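Local coordinates for conserved hypothetical protein (Thermoplasma acidophilum DSM 1728, PDB 1Q7H) that is of uncharacterised function but joins an N-terminal pre-PUA domain to a PUA domain and probably binds RNA, at residues A34-Y43 with G145-P153; S96-I107 with V119-M130. All coordinates share one frame; numbering follows the deposited sequence.

Interaction 1 (A34-Y43 with G145-P153); sequences AAQKSASAYY and GDELIRAFP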
loop_
_atom_site.group_PDB
_atom_site.type_symbol
_atom_site.label_atom_id
_atom_site.label_comp_id
_atom_site.label_asym_id
_atom_site.label_seq_id
_atom_site.Cartn_x
_atom_site.Cartn_y
_atom_site.Cartn_z
ATOM N N ALA A 34 0.288 -16.380 -7.810
ATOM C CA ALA A 34 1.563 -17.082 -7.762
ATOM C C ALA A 34 1.973 -17.196 -6.298
ATOM O O ALA A 34 1.530 -16.400 -5.471
ATOM C CB ALA A 34 2.610 -16.315 -8.556
ATOM N N ALA A 35 2.819 -18.169 -5.970
ATOM C CA ALA A 35 3.229 -18.362 -4.583
ATOM C C ALA A 35 4.732 -18.435 -4.289
ATOM O O ALA A 35 5.570 -18.475 -5.187
ATOM C CB ALA A 35 2.544 -19.601 -4.026
ATOM N N GLN A 36 5.037 -18.432 -2.993
ATOM C CA GLN A 36 6.390 -18.525 -2.447
ATOM C C GLN A 36 6.157 -19.102 -1.052
ATOM O O GLN A 36 7.079 -19.218 -0.242
ATOM C CB GLN A 36 7.037 -17.146 -2.304
ATOM C CG GLN A 36 7.167 -16.330 -3.580
ATOM C CD GLN A 36 8.229 -16.845 -4.526
ATOM O OE1 GLN A 36 9.305 -17.261 -4.097
ATOM N NE2 GLN A 36 7.944 -16.797 -5.825
ATOM N N LYS A 37 4.895 -19.442 -0.794
ATOM C CA LYS A 37 4.433 -19.995 0.478
ATOM C C LYS A 37 4.854 -19.180 1.692
ATOM O O LYS A 37 4.671 -19.595 2.832
ATOM C CB LYS A 37 4.867 -21.454 0.623
ATOM C CG LYS A 37 3.960 -22.397 -0.149
ATOM C CD LYS A 37 2.525 -22.273 0.351
ATOM C CE LYS A 37 1.542 -22.850 -0.647
ATOM N NZ LYS A 37 0.593 -23.821 -0.034
ATOM N N SER A 38 5.418 -18.011 1.424
ATOM C CA SER A 38 5.831 -17.071 2.456
ATOM C C SER A 38 4.986 -15.847 2.125
ATOM O O SER A 38 4.932 -14.868 2.874
ATOM C CB SER A 38 7.324 -16.749 2.326
ATOM O OG SER A 38 7.639 -16.280 1.026
ATOM N N ALA A 39 4.324 -15.946 0.974
ATOM C CA ALA A 39 3.453 -14.906 0.448
ATOM C C ALA A 39 3.001 -15.304 -0.952
ATOM O O ALA A 39 3.662 -16.088 -1.630
ATOM C CB ALA A 39 4.196 -13.571 0.396
ATOM N N SER A 40 1.862 -14.767 -1.368
ATOM C CA SER A 40 1.306 -15.018 -2.690
ATOM C C SER A 40 1.079 -13.653 -3.323
ATOM O O SER A 40 0.982 -12.650 -2.616
ATOM C CB SER A 40 -0.026 -15.756 -2.577
ATOM O OG SER A 40 0.131 -16.958 -1.850
ATOM N N ALA A 41 0.998 -13.609 -4.644
ATOM C CA ALA A 41 0.773 -12.348 -5.323
ATOM C C ALA A 41 -0.273 -12.511 -6.399
ATOM O O ALA A 41 -0.345 -13.549 -7.054
ATOM C CB ALA A 41 2.078 -11.823 -5.934
ATOM N N TYR A 42 -1.095 -11.483 -6.563
ATOM C CA TYR A 42 -2.133 -11.478 -7.582
ATOM C C TYR A 42 -1.705 -10.453 -8.634
ATOM O O TYR A 42 -1.486 -9.277 -8.329
ATOM C CB TYR A 42 -3.466 -11.101 -6.947
ATOM C CG TYR A 42 -3.890 -12.077 -5.874
ATOM C CD1 TYR A 42 -4.699 -13.170 -6.184
ATOM C CD2 TYR A 42 -3.445 -11.933 -4.554
ATOM C CE1 TYR A 42 -5.057 -14.104 -5.205
ATOM C CE2 TYR A 42 -3.795 -12.854 -3.575
ATOM C CZ TYR A 42 -4.600 -13.941 -3.908
ATOM O OH TYR A 42 -4.926 -14.875 -2.950
ATOM N N TYR A 43 -1.565 -10.924 -9.868
ATOM C CA TYR A 43 -1.132 -10.109 -10.991
ATOM C C TYR A 43 -2.277 -9.666 -11.885
ATOM O O TYR A 43 -3.276 -10.377 -12.036
ATOM C CB TYR A 43 -0.167 -10.899 -11.879
ATOM C CG TYR A 43 1.172 -11.266 -11.273
ATOM C CD1 TYR A 43 2.353 -10.702 -11.760
ATOM C CD2 TYR A 43 1.265 -12.202 -10.242
ATOM C CE1 TYR A 43 3.588 -11.055 -11.235
ATOM C CE2 TYR A 43 2.500 -12.565 -9.714
ATOM C CZ TYR A 43 3.655 -11.987 -10.213
ATOM O OH TYR A 43 4.878 -12.337 -9.689
ATOM N N GLY A 145 10.889 -2.212 -5.111
ATOM C CA GLY A 145 12.089 -3.024 -5.048
ATOM C C GLY A 145 12.298 -3.801 -3.763
ATOM O O GLY A 145 13.375 -4.358 -3.549
ATOM N N ASP A 146 11.285 -3.854 -2.903
ATOM C CA ASP A 146 11.424 -4.587 -1.656
ATOM C C ASP A 146 11.383 -6.100 -1.912
ATOM O O ASP A 146 11.408 -6.539 -3.057
ATOM C CB ASP A 146 10.331 -4.161 -0.670
ATOM C CG ASP A 146 8.946 -4.589 -1.099
ATOM O OD1 ASP A 146 8.786 -5.111 -2.224
ATOM O OD2 ASP A 146 8.008 -4.397 -0.299
ATOM N N GLU A 147 11.325 -6.894 -0.851
ATOM C CA GLU A 147 11.305 -8.347 -0.988
ATOM C C GLU A 147 10.095 -8.879 -1.738
ATOM O O GLU A 147 10.202 -9.853 -2.478
ATOM C CB GLU A 147 11.390 -9.015 0.389
ATOM C CG GLU A 147 10.476 -8.394 1.440
ATOM C CD GLU A 147 10.283 -9.286 2.660
ATOM O OE1 GLU A 147 11.291 -9.799 3.195
ATOM O OE2 GLU A 147 9.120 -9.465 3.088
ATOM N N LEU A 148 8.942 -8.249 -1.550
ATOM C CA LEU A 148 7.742 -8.694 -2.243
ATOM C C LEU A 148 7.902 -8.540 -3.753
ATOM O O LEU A 148 7.551 -9.440 -4.516
ATOM C CB LEU A 148 6.524 -7.912 -1.744
ATOM C CG LEU A 148 6.215 -8.175 -0.265
ATOM C CD1 LEU A 148 5.116 -7.250 0.252
ATOM C CD2 LEU A 148 5.809 -9.626 -0.115
ATOM N N ILE A 149 8.445 -7.408 -4.184
ATOM C CA ILE A 149 8.641 -7.161 -5.606
ATOM C C ILE A 149 9.769 -8.004 -6.200
ATOM O O ILE A 149 9.686 -8.420 -7.352
ATOM C CB ILE A 149 8.889 -5.642 -5.869
ATOM C CG1 ILE A 149 7.536 -4.933 -5.980
ATOM C CG2 ILE A 149 9.712 -5.423 -7.148
ATOM C CD1 ILE A 149 7.644 -3.445 -6.082
ATOM N N ARG A 150 10.818 -8.260 -5.422
ATOM C CA ARG A 150 11.924 -9.075 -5.915
ATOM C C ARG A 150 11.463 -10.525 -6.021
ATOM O O ARG A 150 11.909 -11.267 -6.894
ATOM C CB ARG A 150 13.145 -8.989 -4.987
ATOM C CG ARG A 150 13.819 -7.616 -4.932
ATOM C CD ARG A 150 15.173 -7.684 -4.214
ATOM N NE ARG A 150 15.070 -8.239 -2.861
ATOM C CZ ARG A 150 14.838 -7.524 -1.760
ATOM N NH1 ARG A 150 14.685 -6.205 -1.833
ATOM N NH2 ARG A 150 14.744 -8.132 -0.583
ATOM N N ALA A 151 10.552 -10.922 -5.138
ATOM C CA ALA A 151 10.032 -12.284 -5.143
ATOM C C ALA A 151 8.967 -12.514 -6.217
ATOM O O ALA A 151 8.779 -13.639 -6.677
ATOM C CB ALA A 151 9.461 -12.622 -3.785
ATOM N N PHE A 152 8.266 -11.458 -6.615
ATOM C CA PHE A 152 7.218 -11.595 -7.616
ATOM C C PHE A 152 7.448 -10.702 -8.811
ATOM O O PHE A 152 6.720 -9.734 -9.024
ATOM C CB PHE A 152 5.868 -11.286 -6.987
ATOM C CG PHE A 152 5.484 -12.246 -5.915
ATOM C CD1 PHE A 152 5.139 -13.554 -6.235
ATOM C CD2 PHE A 152 5.523 -11.865 -4.581
ATOM C CE1 PHE A 152 4.836 -14.475 -5.237
ATOM C CE2 PHE A 152 5.226 -12.769 -3.575
ATOM C CZ PHE A 152 4.882 -14.086 -3.906
ATOM N N PRO A 153 8.468 -11.021 -9.616
ATOM C CA PRO A 153 8.814 -10.248 -10.810
ATOM C C PRO A 153 7.594 -10.041 -11.699
ATOM O O PRO A 153 7.319 -8.871 -12.041
ATOM C CB PRO A 153 9.879 -11.110 -11.479
ATOM C CG PRO A 153 10.544 -11.777 -10.311
ATOM C CD PRO A 153 9.362 -12.183 -9.468
ATOM O OXT PRO A 153 6.932 -11.051 -12.036
#

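Interaction 2 (S96-I107 with V119-M130); sequences SMDDSIRKGDMI and VGMAEMDAGEVM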
loop_
_atom_site.group_PDB
_atom_site.type_symbol
_atom_site.label_atom_id
_atom_site.label_comp_id
_atom_site.label_asym_id
_atom_site.label_seq_id
_atom_site.Cartn_x
_atom_site.Cartn_y
_atom_site.Cartn_z
ATOM N N SER A 96 0.210 16.077 4.743
ATOM C CA SER A 96 -1.216 15.968 5.019
ATOM C C SER A 96 -1.601 14.505 5.076
ATOM O O SER A 96 -0.852 13.647 4.636
ATOM C CB SER A 96 -2.026 16.668 3.921
ATOM O OG SER A 96 -1.801 16.037 2.669
HETATM N N MSE A 97 -2.772 14.215 5.621
HETATM C CA MSE A 97 -3.216 12.841 5.703
HETATM C C MSE A 97 -4.703 12.789 6.008
HETATM O O MSE A 97 -5.294 13.782 6.441
HETATM C CB MSE A 97 -2.419 12.095 6.785
HETATM C CG MSE A 97 -2.739 12.525 8.213
HETATM SE SE MSE A 97 -1.446 11.962 9.580
HETATM C CE MSE A 97 -1.727 10.043 9.591
ATOM N N ASP A 98 -5.302 11.631 5.745
ATOM C CA ASP A 98 -6.716 11.394 6.010
ATOM C C ASP A 98 -6.906 11.590 7.523
ATOM O O ASP A 98 -6.243 10.929 8.313
ATOM C CB ASP A 98 -7.054 9.956 5.615
ATOM C CG ASP A 98 -8.537 9.664 5.653
ATOM O OD1 ASP A 98 -9.224 10.085 6.613
ATOM O OD2 ASP A 98 -9.014 8.994 4.721
ATOM N N ASP A 99 -7.794 12.486 7.944
ATOM C CA ASP A 99 -7.948 12.687 9.382
ATOM C C ASP A 99 -8.672 11.565 10.099
ATOM O O ASP A 99 -8.853 11.620 11.308
ATOM C CB ASP A 99 -8.611 14.037 9.711
ATOM C CG ASP A 99 -9.976 14.206 9.071
ATOM O OD1 ASP A 99 -10.746 13.225 9.012
ATOM O OD2 ASP A 99 -10.288 15.340 8.642
ATOM N N SER A 100 -9.062 10.526 9.370
ATOM C CA SER A 100 -9.746 9.423 10.013
ATOM C C SER A 100 -8.773 8.290 10.336
ATOM O O SER A 100 -9.162 7.285 10.908
ATOM C CB SER A 100 -10.892 8.917 9.136
ATOM O OG SER A 100 -10.412 8.209 8.016
ATOM N N ILE A 101 -7.500 8.470 9.990
ATOM C CA ILE A 101 -6.490 7.451 10.259
ATOM C C ILE A 101 -6.228 7.255 11.753
ATOM O O ILE A 101 -6.050 8.210 12.511
ATOM C CB ILE A 101 -5.144 7.778 9.531
ATOM C CG1 ILE A 101 -5.283 7.530 8.027
ATOM C CG2 ILE A 101 -4.030 6.902 10.060
ATOM C CD1 ILE A 101 -4.186 8.191 7.188
ATOM N N ARG A 102 -6.216 5.993 12.164
ATOM C CA ARG A 102 -5.984 5.630 13.549
ATOM C C ARG A 102 -4.853 4.614 13.612
ATOM O O ARG A 102 -4.587 3.892 12.643
ATOM C CB ARG A 102 -7.251 5.012 14.158
ATOM C CG ARG A 102 -8.438 5.952 14.225
ATOM C CD ARG A 102 -8.183 7.091 15.196
ATOM N NE ARG A 102 -9.268 8.067 15.194
ATOM C CZ ARG A 102 -9.335 9.123 14.387
ATOM N NH1 ARG A 102 -8.373 9.359 13.505
ATOM N NH2 ARG A 102 -10.373 9.949 14.464
ATOM N N LYS A 103 -4.196 4.556 14.760
ATOM C CA LYS A 103 -3.104 3.616 14.965
ATOM C C LYS A 103 -3.583 2.230 14.558
ATOM O O LYS A 103 -4.655 1.791 14.969
ATOM C CB LYS A 103 -2.684 3.625 16.439
ATOM C CG LYS A 103 -1.478 2.760 16.728
ATOM C CD LYS A 103 -0.841 3.104 18.061
ATOM C CE LYS A 103 0.468 2.351 18.245
ATOM N NZ LYS A 103 1.211 2.834 19.440
ATOM N N GLY A 104 -2.801 1.544 13.730
ATOM C CA GLY A 104 -3.199 0.214 13.304
ATOM C C GLY A 104 -3.753 0.115 11.891
ATOM O O GLY A 104 -3.765 -0.969 11.318
ATOM N N ASP A 105 -4.224 1.230 11.335
ATOM C CA ASP A 105 -4.753 1.240 9.972
ATOM C C ASP A 105 -3.629 1.089 8.944
ATOM O O ASP A 105 -2.483 1.481 9.181
ATOM C CB ASP A 105 -5.455 2.568 9.649
ATOM C CG ASP A 105 -6.699 2.806 10.473
ATOM O OD1 ASP A 105 -7.227 1.840 11.053
ATOM O OD2 ASP A 105 -7.156 3.970 10.525
HETATM N N MSE A 106 -3.962 0.527 7.795
HETATM C CA MSE A 106 -2.993 0.412 6.717
HETATM C C MSE A 106 -3.059 1.792 6.051
HETATM O O MSE A 106 -4.150 2.335 5.863
HETATM C CB MSE A 106 -3.429 -0.662 5.719
HETATM C CG MSE A 106 -2.404 -0.960 4.645
HETATM SE SE MSE A 106 -2.992 -2.423 3.491
HETATM C CE MSE A 106 -2.725 -3.902 4.702
ATOM N N ILE A 107 -1.908 2.372 5.722
ATOM C CA ILE A 107 -1.896 3.671 5.065
ATOM C C ILE A 107 -1.172 3.591 3.733
ATOM O O ILE A 107 -0.318 2.729 3.515
ATOM C CB ILE A 107 -1.233 4.766 5.936
ATOM C CG1 ILE A 107 0.235 4.422 6.199
ATOM C CG2 ILE A 107 -2.009 4.920 7.232
ATOM C CD1 ILE A 107 1.049 5.576 6.724
ATOM N N VAL A 119 3.356 1.467 1.145
ATOM C CA VAL A 119 2.212 1.072 1.946
ATOM C C VAL A 119 2.761 1.023 3.362
ATOM O O VAL A 119 3.883 0.567 3.588
ATOM C CB VAL A 119 1.670 -0.319 1.574
ATOM C CG1 VAL A 119 0.486 -0.684 2.506
ATOM C CG2 VAL A 119 1.214 -0.320 0.131
ATOM N N GLY A 120 1.990 1.523 4.315
ATOM C CA GLY A 120 2.455 1.506 5.684
ATOM C C GLY A 120 1.371 1.089 6.654
ATOM O O GLY A 120 0.230 0.825 6.278
HETATM N N MSE A 121 1.751 1.020 7.919
HETATM C CA MSE A 121 0.842 0.656 8.982
HETATM C C MSE A 121 1.010 1.816 9.963
HETATM O O MSE A 121 2.114 2.075 10.447
HETATM C CB MSE A 121 1.290 -0.663 9.606
HETATM C CG MSE A 121 0.158 -1.609 9.932
HETATM SE SE MSE A 121 -0.827 -2.241 8.367
HETATM C CE MSE A 121 -2.417 -2.848 9.284
ATOM N N ALA A 122 -0.072 2.534 10.224
ATOM C CA ALA A 122 -0.023 3.680 11.120
ATOM C C ALA A 122 0.408 3.326 12.538
ATOM O O ALA A 122 -0.033 2.330 13.106
ATOM C CB ALA A 122 -1.388 4.368 11.150
ATOM N N GLU A 123 1.259 4.168 13.110
ATOM C CA GLU A 123 1.743 3.982 14.471
ATOM C C GLU A 123 1.169 5.073 15.385
ATOM O O GLU A 123 1.396 5.054 16.592
ATOM C CB GLU A 123 3.268 4.067 14.491
ATOM C CG GLU A 123 3.958 2.987 13.691
ATOM C CD GLU A 123 4.094 1.701 14.462
ATOM O OE1 GLU A 123 4.606 0.716 13.896
ATOM O OE2 GLU A 123 3.690 1.679 15.638
HETATM N N MSE A 124 0.435 6.017 14.798
HETATM C CA MSE A 124 -0.169 7.133 15.528
HETATM C C MSE A 124 -1.506 7.524 14.895
HETATM O O MSE A 124 -1.742 7.243 13.716
HETATM C CB MSE A 124 0.748 8.369 15.478
HETATM C CG MSE A 124 2.096 8.232 16.173
HETATM SE SE MSE A 124 3.286 9.749 15.829
HETATM C CE MSE A 124 2.364 11.098 16.876
ATOM N N ASP A 125 -2.370 8.180 15.674
ATOM C CA ASP A 125 -3.654 8.653 15.161
ATOM C C ASP A 125 -3.399 9.962 14.397
ATOM O O ASP A 125 -2.494 10.721 14.742
ATOM C CB ASP A 125 -4.648 8.935 16.294
ATOM C CG ASP A 125 -4.980 7.702 17.121
ATOM O OD1 ASP A 125 -5.021 6.572 16.573
ATOM O OD2 ASP A 125 -5.221 7.874 18.333
ATOM N N ALA A 126 -4.204 10.234 13.372
ATOM C CA ALA A 126 -4.027 11.446 12.587
ATOM C C ALA A 126 -4.057 12.718 13.443
ATOM O O ALA A 126 -3.342 13.678 13.163
ATOM C CB ALA A 126 -5.088 11.523 11.506
ATOM N N GLY A 127 -4.887 12.726 14.478
ATOM C CA GLY A 127 -4.977 13.898 15.333
ATOM C C GLY A 127 -3.662 14.277 15.994
ATOM O O GLY A 127 -3.232 15.429 15.931
ATOM N N GLU A 128 -3.027 13.306 16.638
ATOM C CA GLU A 128 -1.765 13.535 17.327
ATOM C C GLU A 128 -0.644 13.884 16.352
ATOM O O GLU A 128 0.195 14.738 16.647
ATOM C CB GLU A 128 -1.402 12.294 18.160
ATOM C CG GLU A 128 -0.027 12.340 18.810
ATOM C CD GLU A 128 0.173 11.255 19.871
ATOM O OE1 GLU A 128 -0.453 10.183 19.783
ATOM O OE2 GLU A 128 0.974 11.482 20.791
ATOM N N VAL A 129 -0.624 13.231 15.193
ATOM C CA VAL A 129 0.407 13.523 14.193
ATOM C C VAL A 129 0.357 14.978 13.725
ATOM O O VAL A 129 1.370 15.667 13.716
ATOM C CB VAL A 129 0.270 12.620 12.930
ATOM C CG1 VAL A 129 1.214 13.101 11.821
ATOM C CG2 VAL A 129 0.576 11.173 13.283
HETATM N N MSE A 130 -0.825 15.447 13.340
HETATM C CA MSE A 130 -0.951 16.805 12.835
HETATM C C MSE A 130 -0.808 17.898 13.895
HETATM O O MSE A 130 -0.446 19.031 13.580
HETATM C CB MSE A 130 -2.279 16.959 12.086
HETATM C CG MSE A 130 -2.440 16.020 10.874
HETATM SE SE MSE A 130 -0.858 15.920 9.679
HETATM C CE MSE A 130 -0.944 17.685 8.887
#

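Interaction 1 (A34-Y43 with G145-P153)
The C-terminal helix 147-151 and the residues after it pack on the antiparallel hairpin of strands 32-35 and 40-44 in the N-terminal domain, and Phe152, the first residue to leave the helix, supplies most of the surface that 145-153 buries here. Its ring lies over Ala41, whose CB stands 3.5 Å from the centroid of the Phe152 ring and 16° off the normal, a CH-pi contact. In the plane of the same ring, Ala39 O approaches the edge at CZ of Phe152, 3.3 Å away. Gln36 comes in obliquely: with CG beside the backbone N (chi1 -59°), Gln36 CG sits 3.2 Å from Phe152 CZ, and the amide plane stands nearly upright to the ring, 83° apart. The Tyr43 side chain crosses that of Phe152 at about a right angle, OH 3.1 Å from Phe152 CB. Tyr43 OH also makes a weak hydrogen bond of 3.4 Å to Pro153 OXT, of the terminal carboxylate. One turn back, Leu148 CD2 touches Ala39 CB at 4.3 Å. The helix itself is N-capped by Asp146, OD1 accepting from Ile149 N. Strand 47-52 borders the contact, with Phe51 touching both Ala41 and Leu148, while Tyr42 packs against helix 9-20.

Interaction 2 (S96-I107 with V119-M130)
Met121 and Met106 face each other as a non-hydrogen-bonded pair in the antiparallel hairpin of strands 106-111 and 116-122 of the PUA domain, next to the hydrogen-bonded pair Ile107 and Gly120. The ladder continues past the strand end: Ala122 N gives a bond of 2.8 Å to Asp105 O, and Gly104 N one of 2.9 Å to Ala122 O, so the type II turn Arg102-Asp105 is tied to the end of the neighbouring strand. Lys103 within that turn runs as an extended chain along the backbone of Glu123. Lys103 CB lies 3.8 Å from Asp125 OD1; its CG, CD and CE then pass Glu123 O, with CE of Lys103 3.3 Å from it, while NZ ends near the Glu123 carboxylate without pairing with it. Glu123 instead makes a salt bridge to Arg139 through OE1. Lys103 N donates to Asp125 OD1, at the N-cap position of helix 126-132, nearly straight at 167°. Met97, a selenomethionine like the other methionines here, reaches helix 126-132: CG lies between the backbone N and the carbonyl carbon (chi1 70°), and Met97 SE comes to 3.7 Å from Val129 CG1 and slides past SE of Met130. Ala126 CB is tucked against Asp98 O and Ile101. Finally, Ile101 O is gripped twice, by Ala126 N at 2.9 Å and, from the opposite face of its carbonyl plane, by Arg102 NH1, which lies 65° out of that plane.

Overall arrangement
From the N terminus the chain first builds the antiparallel sheet that holds strands 32-35 and 40-44, then passes through helix 60-65 into the mixed sheet of the PUA domain. There interaction 2 closes a short loop, 96-107 meeting 119-130 across the hairpin 106-111/116-122 and reaching helix 126-132. The chain then runs through strand 136-142 and returns to the N-terminal sheet, where interaction 1 closes a long loop between 34-43 and the last residues, 145-153. Interaction 2 is therefore wholly enclosed by that longer loop. Their centres are 26 Å apart on opposite sides of the chain's centre: one is internal to the PUA domain, the other joins the chain's C-terminal end to the N-terminal domain.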